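Local coordinates for histone-lysine N-methyltransferase, H3 lysine-9 specific SUVH6 (PDB 6A5K), which methylates a lysine of histone H3 using S-adenosylmethionine and probably recognises methylated DNA through its SRA domain, at residues I314-F318 with Y343-T347; G376-Y382 with H477-A482. The protein carries 1 engineered substitution. One frame throughout, in Å; residues are numbered along the deposited sequence.

Contact 1 (I314-F318 with Y343-T347)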
loop_
_atom_site.group_PDB
_atom_site.type_symbol
_atom_site.label_atom_id
_atom_site.label_comp_id
_atom_site.label_asym_id
_atom_site.label_seq_id
_atom_site.Cartn_x
_atom_site.Cartn_y
_atom_site.Cartn_z
ATOM N N ILE A 314 8.704 8.127 18.237
ATOM C CA ILE A 314 9.302 7.633 17.002
ATOM C C ILE A 314 8.215 7.483 15.948
ATOM O O ILE A 314 7.298 6.685 16.128
ATOM C CB ILE A 314 9.980 6.255 17.213
ATOM C CG1 ILE A 314 10.908 6.286 18.423
ATOM C CG2 ILE A 314 10.737 5.831 15.965
ATOM C CD1 ILE A 314 12.082 7.194 18.242
ATOM N N PRO A 315 8.303 8.244 14.847
ATOM C CA PRO A 315 7.212 8.215 13.863
ATOM C C PRO A 315 7.225 6.989 12.939
ATOM O O PRO A 315 6.359 6.880 12.071
ATOM C CB PRO A 315 7.437 9.500 13.059
ATOM C CG PRO A 315 8.897 9.764 13.186
ATOM C CD PRO A 315 9.268 9.323 14.570
ATOM N N TYR A 316 8.196 6.100 13.114
ATOM C CA TYR A 316 8.240 4.848 12.368
ATOM C C TYR A 316 8.157 3.677 13.338
ATOM O O TYR A 316 8.583 3.791 14.481
ATOM C CB TYR A 316 9.532 4.731 11.544
ATOM C CG TYR A 316 9.737 5.798 10.488
ATOM C CD1 TYR A 316 9.052 5.751 9.274
ATOM C CD2 TYR A 316 10.645 6.837 10.689
ATOM C CE1 TYR A 316 9.250 6.723 8.300
ATOM C CE2 TYR A 316 10.846 7.813 9.720
ATOM C CZ TYR A 316 10.149 7.753 8.533
ATOM O OH TYR A 316 10.354 8.726 7.573
ATOM N N ASN A 317 7.626 2.545 12.885
ATOM C CA ASN A 317 7.783 1.310 13.645
ATOM C C ASN A 317 9.182 0.746 13.419
ATOM O O ASN A 317 9.902 1.192 12.531
ATOM C CB ASN A 317 6.719 0.275 13.261
ATOM C CG ASN A 317 5.333 0.660 13.747
ATOM O OD1 ASN A 317 4.402 0.787 12.956
ATOM N ND2 ASN A 317 5.197 0.859 15.055
ATOM N N PHE A 318 9.559 -0.254 14.204
ATOM C CA PHE A 318 10.912 -0.795 14.117
ATOM C C PHE A 318 11.167 -1.505 12.783
ATOM O O PHE A 318 12.319 -1.756 12.423
ATOM C CB PHE A 318 11.189 -1.753 15.278
ATOM C CG PHE A 318 11.385 -1.068 16.608
ATOM C CD1 PHE A 318 11.271 0.311 16.723
ATOM C CD2 PHE A 318 11.694 -1.806 17.738
ATOM C CE1 PHE A 318 11.448 0.937 17.943
ATOM C CE2 PHE A 318 11.879 -1.186 18.966
ATOM C CZ PHE A 318 11.755 0.191 19.066
ATOM N N TYR A 343 16.166 3.592 13.735
ATOM C CA TYR A 343 14.742 3.568 13.412
ATOM C C TYR A 343 14.283 4.891 12.800
ATOM O O TYR A 343 13.274 4.949 12.091
ATOM C CB TYR A 343 13.939 3.240 14.670
ATOM C CG TYR A 343 14.271 1.873 15.240
ATOM C CD1 TYR A 343 14.236 0.741 14.435
ATOM C CD2 TYR A 343 14.638 1.719 16.574
ATOM C CE1 TYR A 343 14.541 -0.516 14.946
ATOM C CE2 TYR A 343 14.942 0.464 17.095
ATOM C CZ TYR A 343 14.890 -0.644 16.272
ATOM O OH TYR A 343 15.188 -1.884 16.773
ATOM N N LEU A 344 15.040 5.949 13.071
ATOM C CA LEU A 344 14.764 7.261 12.502
ATOM C C LEU A 344 15.564 7.534 11.226
ATOM O O LEU A 344 15.768 8.685 10.859
ATOM C CB LEU A 344 15.057 8.357 13.526
ATOM C CG LEU A 344 14.137 8.413 14.741
ATOM C CD1 LEU A 344 14.551 9.565 15.653
ATOM C CD2 LEU A 344 12.692 8.563 14.286
ATOM N N ARG A 345 16.040 6.484 10.568
ATOM C CA ARG A 345 16.650 6.642 9.252
ATOM C C ARG A 345 15.926 5.743 8.263
ATOM O O ARG A 345 16.155 4.538 8.224
ATOM C CB ARG A 345 18.146 6.313 9.281
ATOM C CG ARG A 345 18.982 7.220 10.167
ATOM C CD ARG A 345 20.453 6.829 10.054
ATOM N NE ARG A 345 21.303 7.472 11.050
ATOM C CZ ARG A 345 21.919 8.632 10.859
ATOM N NH1 ARG A 345 21.744 9.291 9.719
ATOM N NH2 ARG A 345 22.691 9.141 11.813
ATOM N N VAL A 346 15.034 6.332 7.479
ATOM C CA VAL A 346 14.222 5.555 6.549
ATOM C C VAL A 346 14.272 6.145 5.139
ATOM O O VAL A 346 14.916 5.578 4.254
ATOM C CB VAL A 346 12.750 5.460 7.023
ATOM C CG1 VAL A 346 11.913 4.683 6.011
ATOM C CG2 VAL A 346 12.671 4.803 8.392
ATOM N N THR A 347 13.608 7.280 4.928
ATOM C CA THR A 347 13.501 7.847 3.582
ATOM C C THR A 347 14.857 8.325 3.050
ATOM O O THR A 347 15.061 8.411 1.836
ATOM C CB THR A 347 12.487 9.031 3.521
ATOM O OG1 THR A 347 12.972 10.150 4.280
ATOM C CG2 THR A 347 11.149 8.607 4.067
HETATM O O HOH W 1 12.278 2.564 11.353
#

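Contact 2 (G376-Y382 with H477-A482)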
loop_
_atom_site.group_PDB
_atom_site.type_symbol
_atom_site.label_atom_id
_atom_site.label_comp_id
_atom_site.label_asym_id
_atom_site.label_seq_id
_atom_site.Cartn_x
_atom_site.Cartn_y
_atom_site.Cartn_z
ATOM N N GLY A 376 2.409 1.769 4.601
ATOM C CA GLY A 376 3.399 2.533 5.341
ATOM C C GLY A 376 4.792 2.513 4.731
ATOM O O GLY A 376 5.725 3.089 5.293
ATOM N N SER A 377 4.954 1.864 3.582
ATOM C CA SER A 377 6.273 1.830 2.941
ATOM C C SER A 377 6.619 3.152 2.263
ATOM O O SER A 377 5.759 3.791 1.659
ATOM C CB SER A 377 6.355 0.710 1.899
ATOM O OG SER A 377 6.154 -0.555 2.485
ATOM N N PHE A 378 7.888 3.537 2.358
ATOM C CA PHE A 378 8.432 4.632 1.566
ATOM C C PHE A 378 8.513 4.229 0.095
ATOM O O PHE A 378 8.945 3.121 -0.231
ATOM C CB PHE A 378 9.818 5.033 2.090
ATOM C CG PHE A 378 10.552 6.008 1.208
ATOM C CD1 PHE A 378 10.045 7.276 0.981
ATOM C CD2 PHE A 378 11.762 5.660 0.622
ATOM C CE1 PHE A 378 10.725 8.178 0.179
ATOM C CE2 PHE A 378 12.448 6.555 -0.177
ATOM C CZ PHE A 378 11.930 7.820 -0.400
ATOM N N ILE A 379 8.091 5.129 -0.788
ATOM C CA ILE A 379 8.119 4.870 -2.226
ATOM C C ILE A 379 9.322 5.553 -2.868
ATOM O O ILE A 379 10.269 4.907 -3.305
ATOM C CB ILE A 379 6.839 5.380 -2.936
ATOM C CG1 ILE A 379 5.570 4.890 -2.220
ATOM C CG2 ILE A 379 6.867 4.983 -4.420
ATOM C CD1 ILE A 379 5.482 3.368 -2.082
ATOM N N CYS A 380 9.265 6.878 -2.914
ATOM C CA CYS A 380 10.314 7.686 -3.523
ATOM C C CYS A 380 10.130 9.130 -3.098
ATOM O O CYS A 380 9.120 9.480 -2.495
ATOM C CB CYS A 380 10.281 7.583 -5.055
ATOM S SG CYS A 380 8.790 8.302 -5.795
ATOM N N GLU A 381 11.114 9.959 -3.431
ATOM C CA GLU A 381 11.042 11.402 -3.218
ATOM C C GLU A 381 10.510 12.087 -4.469
ATOM O O GLU A 381 10.635 11.550 -5.566
ATOM C CB GLU A 381 12.432 11.956 -2.862
ATOM C CG GLU A 381 12.466 13.443 -2.517
ATOM C CD GLU A 381 13.784 13.874 -1.886
ATOM O OE1 GLU A 381 14.699 13.035 -1.772
ATOM O OE2 GLU A 381 13.904 15.056 -1.504
ATOM N N TYR A 382 9.911 13.266 -4.311
ATOM C CA TYR A 382 9.683 14.130 -5.463
ATOM C C TYR A 382 10.925 14.984 -5.661
ATOM O O TYR A 382 11.137 15.960 -4.944
ATOM C CB TYR A 382 8.441 15.012 -5.285
ATOM C CG TYR A 382 7.971 15.614 -6.592
ATOM C CD1 TYR A 382 8.540 16.781 -7.092
ATOM C CD2 TYR A 382 6.963 15.010 -7.330
ATOM C CE1 TYR A 382 8.121 17.326 -8.296
ATOM C CE2 TYR A 382 6.538 15.546 -8.533
ATOM C CZ TYR A 382 7.122 16.705 -9.009
ATOM O OH TYR A 382 6.698 17.238 -10.205
ATOM N N HIS A 477 11.937 17.778 2.421
ATOM C CA HIS A 477 11.882 16.732 1.412
ATOM C C HIS A 477 10.443 16.257 1.274
ATOM O O HIS A 477 9.750 16.072 2.276
ATOM C CB HIS A 477 12.792 15.560 1.784
ATOM C CG HIS A 477 14.243 15.911 1.822
ATOM N ND1 HIS A 477 15.050 15.866 0.706
ATOM C CD2 HIS A 477 15.037 16.318 2.843
ATOM C CE1 HIS A 477 16.276 16.236 1.035
ATOM N NE2 HIS A 477 16.292 16.516 2.327
ATOM N N VAL A 478 9.991 16.063 0.038
ATOM C CA VAL A 478 8.651 15.520 -0.186
ATOM C C VAL A 478 8.773 14.020 -0.445
ATOM O O VAL A 478 9.271 13.599 -1.488
ATOM C CB VAL A 478 7.944 16.244 -1.347
ATOM C CG1 VAL A 478 6.630 15.554 -1.717
ATOM C CG2 VAL A 478 7.702 17.713 -0.965
HETATM N N MSE A 479 8.344 13.219 0.528
HETATM C CA MSE A 479 8.518 11.770 0.473
HETATM C C MSE A 479 7.168 11.080 0.358
HETATM O O MSE A 479 6.283 11.332 1.171
HETATM C CB MSE A 479 9.241 11.273 1.729
HETATM C CG MSE A 479 10.531 12.045 2.049
HETATM SE SE MSE A 479 11.801 11.853 0.601
HETATM C CE MSE A 479 13.477 11.995 1.601
ATOM N N PHE A 480 7.006 10.196 -0.621
ATOM C CA PHE A 480 5.736 9.481 -0.752
ATOM C C PHE A 480 5.701 8.174 0.036
ATOM O O PHE A 480 6.675 7.415 0.047
ATOM C CB PHE A 480 5.438 9.207 -2.222
ATOM C CG PHE A 480 5.300 10.449 -3.035
ATOM C CD1 PHE A 480 4.147 11.211 -2.952
ATOM C CD2 PHE A 480 6.322 10.868 -3.871
ATOM C CE1 PHE A 480 4.009 12.364 -3.696
ATOM C CE2 PHE A 480 6.192 12.024 -4.609
ATOM C CZ PHE A 480 5.035 12.770 -4.524
ATOM N N PHE A 481 4.563 7.925 0.685
ATOM C CA PHE A 481 4.327 6.704 1.455
ATOM C C PHE A 481 3.037 6.009 1.001
ATOM O O PHE A 481 2.065 6.671 0.639
ATOM C CB PHE A 481 4.211 7.012 2.954
ATOM C CG PHE A 481 5.519 7.337 3.620
ATOM C CD1 PHE A 481 6.020 8.635 3.598
ATOM C CD2 PHE A 481 6.232 6.352 4.286
ATOM C CE1 PHE A 481 7.222 8.939 4.215
ATOM C CE2 PHE A 481 7.439 6.655 4.910
ATOM C CZ PHE A 481 7.926 7.939 4.878
ATOM N N ALA A 482 3.022 4.680 1.051
ATOM C CA ALA A 482 1.799 3.916 0.774
ATOM C C ALA A 482 0.786 4.016 1.919
ATOM O O ALA A 482 1.152 3.895 3.090
ATOM C CB ALA A 482 2.143 2.449 0.506
HETATM O O HOH W 2 11.754 16.650 -2.050
#

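Contact 1 (I314-F318 with Y343-T347)
Phe318 and Tyr343 bring their CA atoms to 5.8 Å where two irregular loop segments, 314-318 and 343-347, draw together; with neither backbone forming a strand, side chains and one water make the join. The two rings form an offset stack, centroids 3.8 Å apart and planes only 3° from parallel. The offset sets Tyr343 CE2 over the centre of the phenylalanine ring and Phe318 CD1 over the centre of the tyrosine ring, and it puts the phenol oxygen against CD2 at the rim of the Phe318 ring. Tyr343 reaches this position with CG beside its backbone N and anti to the carbonyl carbon (chi1 -62°).

A single water donates to both main chains, to Tyr343 O at 2.7 Å and to Asn317 O at 3.0 Å, bridging two carbonyls that could not bond to each other. This is the Pre-SET region, whose cysteines hold a cluster of three zinc ions. Cys342, directly before Tyr343, is one of the ligands, and the Leu344 side chain lies about 4 Å from a zinc ion. One branch of that leucine, CD2, meets Pro315 CD at 3.5 Å, packs on Ile314 CG2 and comes up to the edge of the Tyr316 ring.

Over a face of that ring stands Val346, its CG2 methyl 3.5 Å from the centroid and 5° off the normal, an almost vertical CH-pi contact. Beyond it, Tyr316 OH abuts Thr347 CG2 at 3.6 Å. The Glu331 carboxylate ties the polar groups here together: its OE1 hydrogen-bonds to Val346 N, while its OE2 pairs with Thr347 OG1 and, weakly, with Tyr316 OH.

Contact 2 (G376-Y382 with H477-A482)
Glu381 OE2 is gripped twice, by His477 ND1 at 2.6 Å and by a water at 2.7 Å. OE2 lies in the imidazole plane, while ND1 comes to its syn side from 32° out of the carboxylate plane. The same water donates to Tyr382 O and accepts from Val478 N, so it laces the carboxylate to both segments. These are antiparallel neighbours in a SET-domain sheet, with 378-381 at its edge, and a beta bulge shifts their register between Phe378 and Glu381. At the bulge Phe480 turns both its backbone polar atoms to the neighbouring strand: its O accepts from Ile379 N and its N donates to Cys380 O, the latter bond nearly straight at 174°.

Phe378, Glu381, Met479 and Phe481 share one face of the sheet. The extended glutamate chain, CG anti to the backbone N, passes across Met479, present as selenomethionine, whose SE lies 3.5 Å from Glu381 CB. An alanine here would probably leave His477 ND1 without its acceptor and cost the water one of its three partners, with less to pack against the selenium. NE2 of His477 is bonded to Asp469, which helps fix the ring's rotation. Farther along, the Phe378 ring turns its edge to the face of Phe481 in an edge-to-face pair, centroids 6.0 Å apart, while Gly376 O meets the edge of the Phe481 ring at CD2, 3.5 Å away.

How the contacts relate
Contact 1 belongs to the Pre-SET region and contact 2 to the SET domain, and their centres lie 13 Å apart. Thr347, at the end of contact 1, joins them directly: its CG2 touches two aromatic rings of contact 2, 3.4 Å from Phe481 CZ and 3.5 Å from Phe378 CD1, and its OG1 packs near Met479 CE. Tyr316 OH adds a further touch, 3.7 Å from Phe481 CZ. Together they lead from the Pre-SET zinc cluster toward the cofactor: the Tyr382 side chain, at the far end of contact 2, is about 5 Å from the bound S-adenosylmethionine.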